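Phospholyase (Arthrobacter aurescens, PDB 5G4I) eliminates phosphate from phosphoethanolamine as a pyridoxal-phosphate-dependent phospholyase, a homologue of class III transaminases. Local coordinates at residues D339-Y344 / E422-L427; N409-R414 / G429-S434. All coordinates share one frame; numbering follows the deposited sequence.

Interaction 1: residues D339-Y344 / E422-L427; sequences DQLGKY and EHADIL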
ATOM      1  N   ASP A 339     -15.697 -11.174 -23.986  1.00 11.47           N
ATOM      2  CA  ASP A 339     -15.111 -11.760 -25.169  1.00 12.72           C
ATOM      3  C   ASP A 339     -16.029 -11.545 -26.401  1.00 12.16           C
ATOM      4  O   ASP A 339     -15.581 -11.045 -27.462  1.00 12.45           O
ATOM      5  CB  ASP A 339     -14.904 -13.271 -24.956  1.00 13.22           C
ATOM      6  CG  ASP A 339     -14.105 -13.910 -26.003  1.00 17.31           C
ATOM      7  OD1 ASP A 339     -12.955 -13.561 -26.380  1.00 16.22           O
ATOM      8  OD2 ASP A 339     -14.663 -14.920 -26.570  1.00 26.63           O
ATOM      9  N   GLN A 340     -17.336 -11.859 -26.248  1.00 12.47           N
ATOM     10  CA  GLN A 340     -18.273 -11.720 -27.366  1.00 13.62           C
ATOM     11  C   GLN A 340     -18.480 -10.236 -27.759  1.00 12.45           C
ATOM     12  O   GLN A 340     -18.474  -9.895 -28.961  1.00 13.34           O
ATOM     13  CB  GLN A 340     -19.592 -12.379 -26.985  1.00 15.48           C
ATOM     14  CG  GLN A 340     -20.639 -12.273 -28.083  1.00 20.15           C
ATOM     15  N   LEU A 341     -18.624  -9.386 -26.762  1.00 12.57           N
ATOM     16  CA  LEU A 341     -18.845  -7.958 -26.974  1.00 11.78           C
ATOM     17  C   LEU A 341     -17.598  -7.307 -27.584  1.00 15.00           C
ATOM     18  O   LEU A 341     -17.713  -6.473 -28.535  1.00 12.77           O
ATOM     19  CB  LEU A 341     -19.313  -7.217 -25.705  1.00 12.74           C
ATOM     20  CG  LEU A 341     -19.636  -5.726 -25.869  1.00 12.69           C
ATOM     21  CD1 LEU A 341     -20.729  -5.523 -26.951  1.00 13.78           C
ATOM     22  CD2 LEU A 341     -20.154  -5.130 -24.573  1.00 12.61           C
ATOM     23  N   GLY A 342     -16.398  -7.733 -27.134  1.00 12.38           N
ATOM     24  CA  GLY A 342     -15.177  -7.239 -27.785  1.00 13.94           C
ATOM     25  C   GLY A 342     -15.084  -7.540 -29.261  1.00 14.00           C
ATOM     26  O   GLY A 342     -14.583  -6.716 -30.096  1.00 15.29           O
ATOM     27  N   LYS A 343     -15.539  -8.716 -29.666  1.00 14.33           N
ATOM     28  CA  LYS A 343     -15.562  -9.087 -31.088  1.00 16.28           C
ATOM     29  C   LYS A 343     -16.451  -8.111 -31.931  1.00 14.94           C
ATOM     30  O   LYS A 343     -16.047  -7.662 -33.027  1.00 16.46           O
ATOM     31  CB  LYS A 343     -15.920 -10.548 -31.323  1.00 17.95           C
ATOM     32  CG  LYS A 343     -14.835 -11.446 -30.839  1.00 22.92           C
ATOM     33  CD  LYS A 343     -15.299 -12.875 -30.783  1.00 26.57           C
ATOM     34  CE  LYS A 343     -14.124 -13.721 -30.284  1.00 33.67           C
ATOM     35  NZ  LYS A 343     -14.601 -15.074 -29.901  1.00 37.49           N
ATOM     36  N   TYR A 344     -17.589  -7.773 -31.379  1.00 14.07           N
ATOM     37  CA  TYR A 344     -18.536  -6.851 -32.015  1.00 14.21           C
ATOM     38  C   TYR A 344     -17.969  -5.419 -32.073  1.00 12.71           C
ATOM     39  O   TYR A 344     -18.022  -4.732 -33.086  1.00 13.23           O
ATOM     40  CB  TYR A 344     -19.808  -6.855 -31.175  1.00 15.64           C
ATOM     41  CG  TYR A 344     -20.815  -5.793 -31.600  1.00 15.08           C
ATOM     42  CD1 TYR A 344     -21.644  -6.009 -32.634  1.00 21.05           C
ATOM     43  CD2 TYR A 344     -20.958  -4.632 -30.902  1.00 16.66           C
ATOM     44  CE1 TYR A 344     -22.624  -5.062 -32.995  1.00 22.85           C
ATOM     45  CE2 TYR A 344     -21.910  -3.679 -31.220  1.00 18.31           C
ATOM     46  CZ  TYR A 344     -22.748  -3.887 -32.314  1.00 21.49           C
ATOM     47  OH  TYR A 344     -23.674  -2.870 -32.647  1.00 21.37           O
ATOM     48  N   GLU A 422     -26.022  -2.610 -25.508  1.00 12.41           N
ATOM     49  CA  GLU A 422     -26.679  -1.274 -25.607  1.00 13.10           C
ATOM     50  C   GLU A 422     -25.697  -0.128 -25.290  1.00 14.11           C
ATOM     51  O   GLU A 422     -25.735   0.944 -25.937  1.00 14.34           O
ATOM     52  CB  GLU A 422     -27.896  -1.228 -24.766  1.00 15.81           C
ATOM     53  CG  GLU A 422     -28.722   0.042 -24.966  1.00 24.75           C
ATOM     54  CD  GLU A 422     -30.021   0.112 -24.089  1.00 31.56           C
ATOM     55  OE1 GLU A 422     -30.311  -0.790 -23.190  1.00 30.11           O
ATOM     56  OE2 GLU A 422     -30.694   1.191 -24.287  1.00 33.56           O
ATOM     57  N   HIS A 423     -24.847  -0.299 -24.263  1.00 11.36           N
ATOM     58  CA  HIS A 423     -23.896   0.750 -23.927  1.00 12.08           C
ATOM     59  C   HIS A 423     -22.825   0.950 -24.987  1.00 11.71           C
ATOM     60  O   HIS A 423     -22.397   2.066 -25.317  1.00 10.88           O
ATOM     61  CB  HIS A 423     -23.234   0.387 -22.573  1.00 12.31           C
ATOM     62  CG  HIS A 423     -24.172   0.057 -21.465  1.00 12.42           C
ATOM     63  ND1 HIS A 423     -25.259   0.805 -21.037  1.00 16.97           N
ATOM     64  CD2 HIS A 423     -24.134  -1.015 -20.632  1.00 12.40           C
ATOM     65  CE1 HIS A 423     -25.833   0.223 -20.006  1.00 12.10           C
ATOM     66  NE2 HIS A 423     -25.154  -0.907 -19.761  1.00 17.84           N
ATOM     67  N   ALA A 424     -22.301  -0.168 -25.588  1.00 10.33           N
ATOM     68  CA  ALA A 424     -21.383  -0.133 -26.673  1.00 11.49           C
ATOM     69  C   ALA A 424     -21.956   0.725 -27.843  1.00 11.93           C
ATOM     70  O   ALA A 424     -21.225   1.534 -28.471  1.00 12.11           O
ATOM     71  CB  ALA A 424     -20.999  -1.519 -27.185  1.00 12.40           C
ATOM     72  N   ASP A 425     -23.255   0.471 -28.158  1.00 12.05           N
ATOM     73  CA  ASP A 425     -23.830   1.223 -29.292  1.00 12.52           C
ATOM     74  C   ASP A 425     -23.966   2.703 -28.992  1.00 12.97           C
ATOM     75  O   ASP A 425     -23.729   3.525 -29.885  1.00 13.57           O
ATOM     76  CB  ASP A 425     -25.215   0.628 -29.634  1.00 13.83           C
ATOM     77  CG  ASP A 425     -25.115  -0.788 -30.307  1.00 13.05           C
ATOM     78  OD1 ASP A 425     -24.074  -1.155 -30.893  1.00 14.74           O
ATOM     79  OD2 ASP A 425     -26.206  -1.483 -30.298  1.00 18.15           O
ATOM     80  N   ILE A 426     -24.291   3.053 -27.748  1.00 11.69           N
ATOM     81  CA  ILE A 426     -24.295   4.515 -27.391  1.00 12.26           C
ATOM     82  C   ILE A 426     -22.912   5.149 -27.593  1.00 13.56           C
ATOM     83  O   ILE A 426     -22.725   6.121 -28.288  1.00 13.80           O
ATOM     84  CB  ILE A 426     -24.873   4.726 -25.992  1.00 13.71           C
ATOM     85  CG1 ILE A 426     -26.328   4.360 -25.884  1.00 15.07           C
ATOM     86  CG2 ILE A 426     -24.569   6.146 -25.500  1.00 15.37           C
ATOM     87  CD1 ILE A 426     -26.853   4.108 -24.462  1.00 18.01           C
ATOM     88  N   LEU A 427     -21.890   4.496 -26.981  1.00 12.00           N
ATOM     89  CA  LEU A 427     -20.513   5.009 -27.034  1.00 13.04           C
ATOM     90  C   LEU A 427     -20.051   5.154 -28.487  1.00 12.26           C
ATOM     91  O   LEU A 427     -19.490   6.181 -28.894  1.00 12.95           O
ATOM     92  CB  LEU A 427     -19.548   4.095 -26.182  1.00 13.32           C
ATOM     93  CG  LEU A 427     -18.079   4.549 -26.161  1.00 14.17           C
ATOM     94  CD1 LEU A 427     -17.468   4.188 -24.784  1.00 16.51           C
ATOM     95  CD2 LEU A 427     -17.254   4.041 -27.292  1.00 14.88           C
TER
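Tyr344 and Asp425 make the polar half of this helix-to-helix contact, and Leu341 and Ala424 the apolar half. The phenol gives its proton to OD1 of the carboxylate: Tyr344 OH lies 2.5 Å from Asp425 OD1, an unusually short separation. OD1 sits in the plane of the ring at its edge, on the CE2 side, since Tyr344 CE2 is 3.3 Å from Asp425 OD1. The carboxylate plane is turned 60° against the ring, and the two side chains cross at about a right angle. Tyr344 holds CG trans to its own N (chi1 172°), which carries the ring toward helix 421-436. In Asp425, with CG beside the backbone N (chi1 -71°), the carboxylate is brought to the hydroxyl although its first bond does not point there. One helical turn before Tyr344, Leu341 uses a single methyl: its CD1 stands 4.0 Å from Ala424 CB, the CA atoms of Leu341 and Ala424 being 8.2 Å apart. Asp425 OD1 also has a long, weak ion pair with Arg348. Arg421, at the start of helix 421-436, touches both Leu341 and Tyr344. In the small C-terminal part of this fold-type I, class III aminotransferase-like chain, away from the cofactor, the contact pins helix 334-355 to helix 421-436, whose His423, Ile426 and Leu427 pack on Leu58 of strand 56-59.

Interaction 2: residues N409-R414 / G429-S434; sequences NVLKMR and GQLELS. With PO4 (phosphate ion), chain D.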
ATOM      1  N   ASN A 409      -1.978  10.172 -28.521  1.00 15.72           N
ATOM      2  CA  ASN A 409      -2.977  10.099 -29.601  1.00 16.42           C
ATOM      3  C   ASN A 409      -3.755   8.800 -29.729  1.00 16.32           C
ATOM      4  O   ASN A 409      -4.375   8.563 -30.763  1.00 16.25           O
ATOM      5  CB  ASN A 409      -2.308  10.430 -30.942  1.00 17.05           C
ATOM      6  CG  ASN A 409      -1.447   9.304 -31.441  1.00 16.80           C
ATOM      7  OD1 ASN A 409      -0.604   8.803 -30.677  1.00 22.08           O
ATOM      8  ND2 ASN A 409      -1.593   8.892 -32.654  1.00 19.05           N
ATOM      9  N   VAL A 410      -3.656   7.892 -28.721  1.00 15.47           N
ATOM     10  CA  VAL A 410      -4.451   6.646 -28.783  1.00 14.32           C
ATOM     11  C   VAL A 410      -5.650   6.800 -27.862  1.00 15.23           C
ATOM     12  O   VAL A 410      -5.520   6.919 -26.654  1.00 15.77           O
ATOM     13  CB  VAL A 410      -3.620   5.416 -28.443  1.00 14.87           C
ATOM     14  CG1 VAL A 410      -4.491   4.159 -28.509  1.00 17.04           C
ATOM     15  CG2 VAL A 410      -2.383   5.295 -29.310  1.00 17.69           C
ATOM     16  N   LEU A 411      -6.836   6.887 -28.486  1.00 15.83           N
ATOM     17  CA  LEU A 411      -8.086   7.061 -27.748  1.00 19.57           C
ATOM     18  C   LEU A 411      -8.409   5.746 -27.073  1.00 25.79           C
ATOM     19  O   LEU A 411      -8.290   4.717 -27.743  1.00 30.18           O
ATOM     20  CB  LEU A 411      -9.141   7.579 -28.828  1.00 21.55           C
ATOM     21  CG  LEU A 411     -10.279   8.366 -28.405  1.00 26.82           C
ATOM     22  CD1 LEU A 411      -9.865   9.741 -27.885  1.00 24.77           C
ATOM     23  CD2 LEU A 411     -11.221   8.513 -29.547  1.00 24.28           C
ATOM     24  N   LYS A 412      -8.637   5.798 -25.754  1.00 22.23           N
ATOM     25  CA  LYS A 412      -8.724   4.610 -24.911  1.00 27.55           C
ATOM     26  C   LYS A 412     -10.092   4.443 -24.304  1.00 32.28           C
ATOM     27  O   LYS A 412     -10.606   5.384 -23.652  1.00 32.98           O
ATOM     28  CB  LYS A 412      -7.813   4.751 -23.788  1.00 28.49           C
ATOM     29  CG  LYS A 412      -7.773   3.589 -22.833  1.00 36.90           C
ATOM     30  CD  LYS A 412      -7.574   4.090 -21.428  1.00 34.69           C
ATOM     31  CE  LYS A 412      -6.205   3.947 -20.866  1.00 38.94           C
ATOM     32  NZ  LYS A 412      -6.208   4.041 -19.394  1.00 34.73           N
ATOM     33  N   MET A 413     -10.575   3.195 -24.378  1.00 22.66           N
ATOM     34  CA  MET A 413     -11.933   2.889 -23.832  1.00 20.37           C
ATOM     35  C   MET A 413     -11.896   1.579 -23.103  1.00 18.51           C
ATOM     36  O   MET A 413     -11.361   0.577 -23.663  1.00 17.65           O
ATOM     37  CB  MET A 413     -12.793   2.773 -24.975  1.00 20.83           C
ATOM     38  CG  MET A 413     -12.997   4.169 -25.554  1.00 27.71           C
ATOM     39  SD  MET A 413     -13.446   4.455 -27.221  1.00 27.91           S
ATOM     40  CE  MET A 413     -13.512   3.195 -28.462  1.00 17.77           C
ATOM     41  N   ARG A 414     -12.332   1.647 -21.860  1.00 14.20           N
ATOM     42  CA  ARG A 414     -12.030   0.605 -20.861  1.00 15.71           C
ATOM     43  C   ARG A 414     -13.075   0.778 -19.791  1.00 13.69           C
ATOM     44  O   ARG A 414     -12.781   1.152 -18.684  1.00 15.69           O
ATOM     45  CB  ARG A 414     -10.551   0.766 -20.324  1.00 16.73           C
ATOM     46  CG  ARG A 414     -10.103  -0.239 -19.193  1.00 16.02           C
ATOM     47  CD  ARG A 414      -8.872   0.227 -18.362  1.00 19.04           C
ATOM     48  NE  ARG A 414      -9.306   1.432 -17.636  1.00 16.30           N
ATOM     49  CZ  ARG A 414      -8.455   2.248 -16.977  1.00 15.87           C
ATOM     50  NH1 ARG A 414      -7.186   1.840 -16.686  1.00 18.04           N
ATOM     51  NH2 ARG A 414      -8.839   3.344 -16.348  1.00 18.83           N
ATOM     52  N   GLY A 429     -21.668   5.146 -31.383  1.00 11.74           N
ATOM     53  CA  GLY A 429     -22.460   6.134 -32.213  1.00 14.49           C
ATOM     54  C   GLY A 429     -22.023   7.587 -31.901  1.00 14.23           C
ATOM     55  O   GLY A 429     -21.788   8.405 -32.804  1.00 13.39           O
ATOM     56  N   GLN A 430     -21.817   7.893 -30.610  1.00 13.36           N
ATOM     57  CA  GLN A 430     -21.280   9.243 -30.268  1.00 13.34           C
ATOM     58  C   GLN A 430     -19.872   9.434 -30.791  1.00 13.16           C
ATOM     59  O   GLN A 430     -19.551  10.549 -31.291  1.00 14.57           O
ATOM     60  CB  GLN A 430     -21.380   9.456 -28.739  1.00 13.05           C
ATOM     61  CG  GLN A 430     -22.751   9.519 -28.211  1.00 13.17           C
ATOM     62  CD  GLN A 430     -23.686  10.534 -28.886  1.00 17.07           C
ATOM     63  OE1 GLN A 430     -23.409  11.735 -28.862  1.00 18.05           O
ATOM     64  NE2 GLN A 430     -24.761  10.063 -29.537  1.00 17.57           N
ATOM     65  N   LEU A 431     -19.027   8.406 -30.803  1.00 12.37           N
ATOM     66  CA  LEU A 431     -17.699   8.498 -31.300  1.00 14.54           C
ATOM     67  C   LEU A 431     -17.679   8.811 -32.783  1.00 15.29           C
ATOM     68  O   LEU A 431     -16.918   9.710 -33.256  1.00 15.08           O
ATOM     69  CB  LEU A 431     -16.890   7.226 -31.006  1.00 14.96           C
ATOM     70  CG  LEU A 431     -15.460   7.146 -31.581  1.00 17.60           C
ATOM     71  CD1 LEU A 431     -14.605   8.280 -30.997  1.00 17.25           C
ATOM     72  CD2 LEU A 431     -14.831   5.788 -31.315  1.00 18.09           C
ATOM     73  N   GLU A 432     -18.522   8.089 -33.554  1.00 14.91           N
ATOM     74  CA  GLU A 432     -18.667   8.416 -35.005  1.00 15.75           C
ATOM     75  C   GLU A 432     -19.136   9.835 -35.282  1.00 14.33           C
ATOM     76  O   GLU A 432     -18.537  10.473 -36.162  1.00 17.25           O
ATOM     77  CB  GLU A 432     -19.632   7.456 -35.690  1.00 17.35           C
ATOM     78  CG  GLU A 432     -19.031   6.078 -35.766  1.00 17.99           C
ATOM     79  CD  GLU A 432     -19.612   5.271 -37.062  1.00 22.03           C
ATOM     80  OE1 GLU A 432     -19.149   5.584 -38.182  1.00 26.44           O
ATOM     81  OE2 GLU A 432     -20.393   4.442 -36.822  1.00 26.66           O
ATOM     82  N   LEU A 433     -20.103  10.314 -34.544  1.00 14.62           N
ATOM     83  CA  LEU A 433     -20.563  11.683 -34.695  1.00 16.62           C
ATOM     84  C   LEU A 433     -19.491  12.704 -34.301  1.00 19.25           C
ATOM     85  O   LEU A 433     -19.277  13.756 -34.969  1.00 19.61           O
ATOM     86  CB  LEU A 433     -21.858  11.889 -33.954  1.00 15.39           C
ATOM     87  CG  LEU A 433     -23.077  11.062 -34.474  1.00 15.87           C
ATOM     88  CD1 LEU A 433     -24.172  11.120 -33.486  1.00 16.99           C
ATOM     89  CD2 LEU A 433     -23.524  11.451 -35.895  1.00 18.22           C
ATOM     90  N   SER A 434     -18.755  12.417 -33.239  1.00 16.83           N
ATOM     91  CA  SER A 434     -17.622  13.255 -32.856  1.00 16.73           C
ATOM     92  C   SER A 434     -16.517  13.329 -33.936  1.00 15.97           C
ATOM     93  O   SER A 434     -15.993  14.440 -34.272  1.00 17.32           O
ATOM     94  CB  SER A 434     -17.140  12.770 -31.436  1.00 16.27           C
ATOM     95  OG  SER A 434     -16.216  13.779 -30.911  1.00 20.96           O
TER
HETATM   96  P   PO4 D1442      -5.449   4.633 -15.189  1.00 28.35           P
HETATM   97  O1  PO4 D1442      -5.101   3.429 -15.846  1.00 29.41           O
HETATM   98  O2  PO4 D1442      -6.824   4.666 -14.527  1.00 33.92           O
HETATM   99  O3  PO4 D1442      -5.832   5.381 -16.461  1.00 43.89           O
HETATM  100  O4  PO4 D1442      -4.415   5.365 -14.374  1.00 36.71           O
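Leu431 meets Leu411 and Met413, and it is the one residue of helical segment 429-434 to touch segment 409-414. Just before it, Gln430 bonds through OE1 to Arg397. In Leu431 itself CG is anti to the backbone N (chi1 176°), which directs the branch at the strand, where the two methyls part: CD1 lies 3.7 Å from Leu411 CD2, the side chains passing in opposite directions, and CD2 lies 4.1 Å from Met413 CE. At the end, Ser434 OG is hydrogen-bonded to Asp393 of helix 384-396. Lys412, and Arg414 just beyond the strand's end, point the other way, to a bound phosphate, probably from the crystallisation liquor. Arg414 presents its edge, NH1 2.8 Å from phosphate O1 (159° at the hydrogen) and NH2 3.0 Å from O2 (164°). Lys412 NZ lies 3.2 Å from phosphate O3, above the guanidinium plane but offset toward its rim. NH1 also bonds to Gln254, which binds pyridoxal phosphate. A leucine in place of Arg414 would probably leave the anion without its two-pronged grip and Gln254 OE1 without this donor. With Arg90 of the second subunit also on the phosphate, the chemistry implies a greasy helix-facing side and a cationic, anion-binding side near the cofactor site.

Overall arrangement
Helix 421-436 takes part in both contacts, offering an early turn to helix 334-355 in interaction 1 and a later turn to strand 410-413 in interaction 2. Their centres are about 13 Å apart, and they join directly where Leu427 CD2 lies 3.8 Å from Met413 SD. Interaction 1 is partly buried: its apolar pair is inside, while Tyr344 and Asp425 remain partly exposed, and it lies away from the annotated sites. Interaction 2 is buried at all three touching residues and apolar across its two segments. The bonds to the phosphate lie on the other side of the strand, whereas in interaction 1 the polar bond bridges the helices themselves.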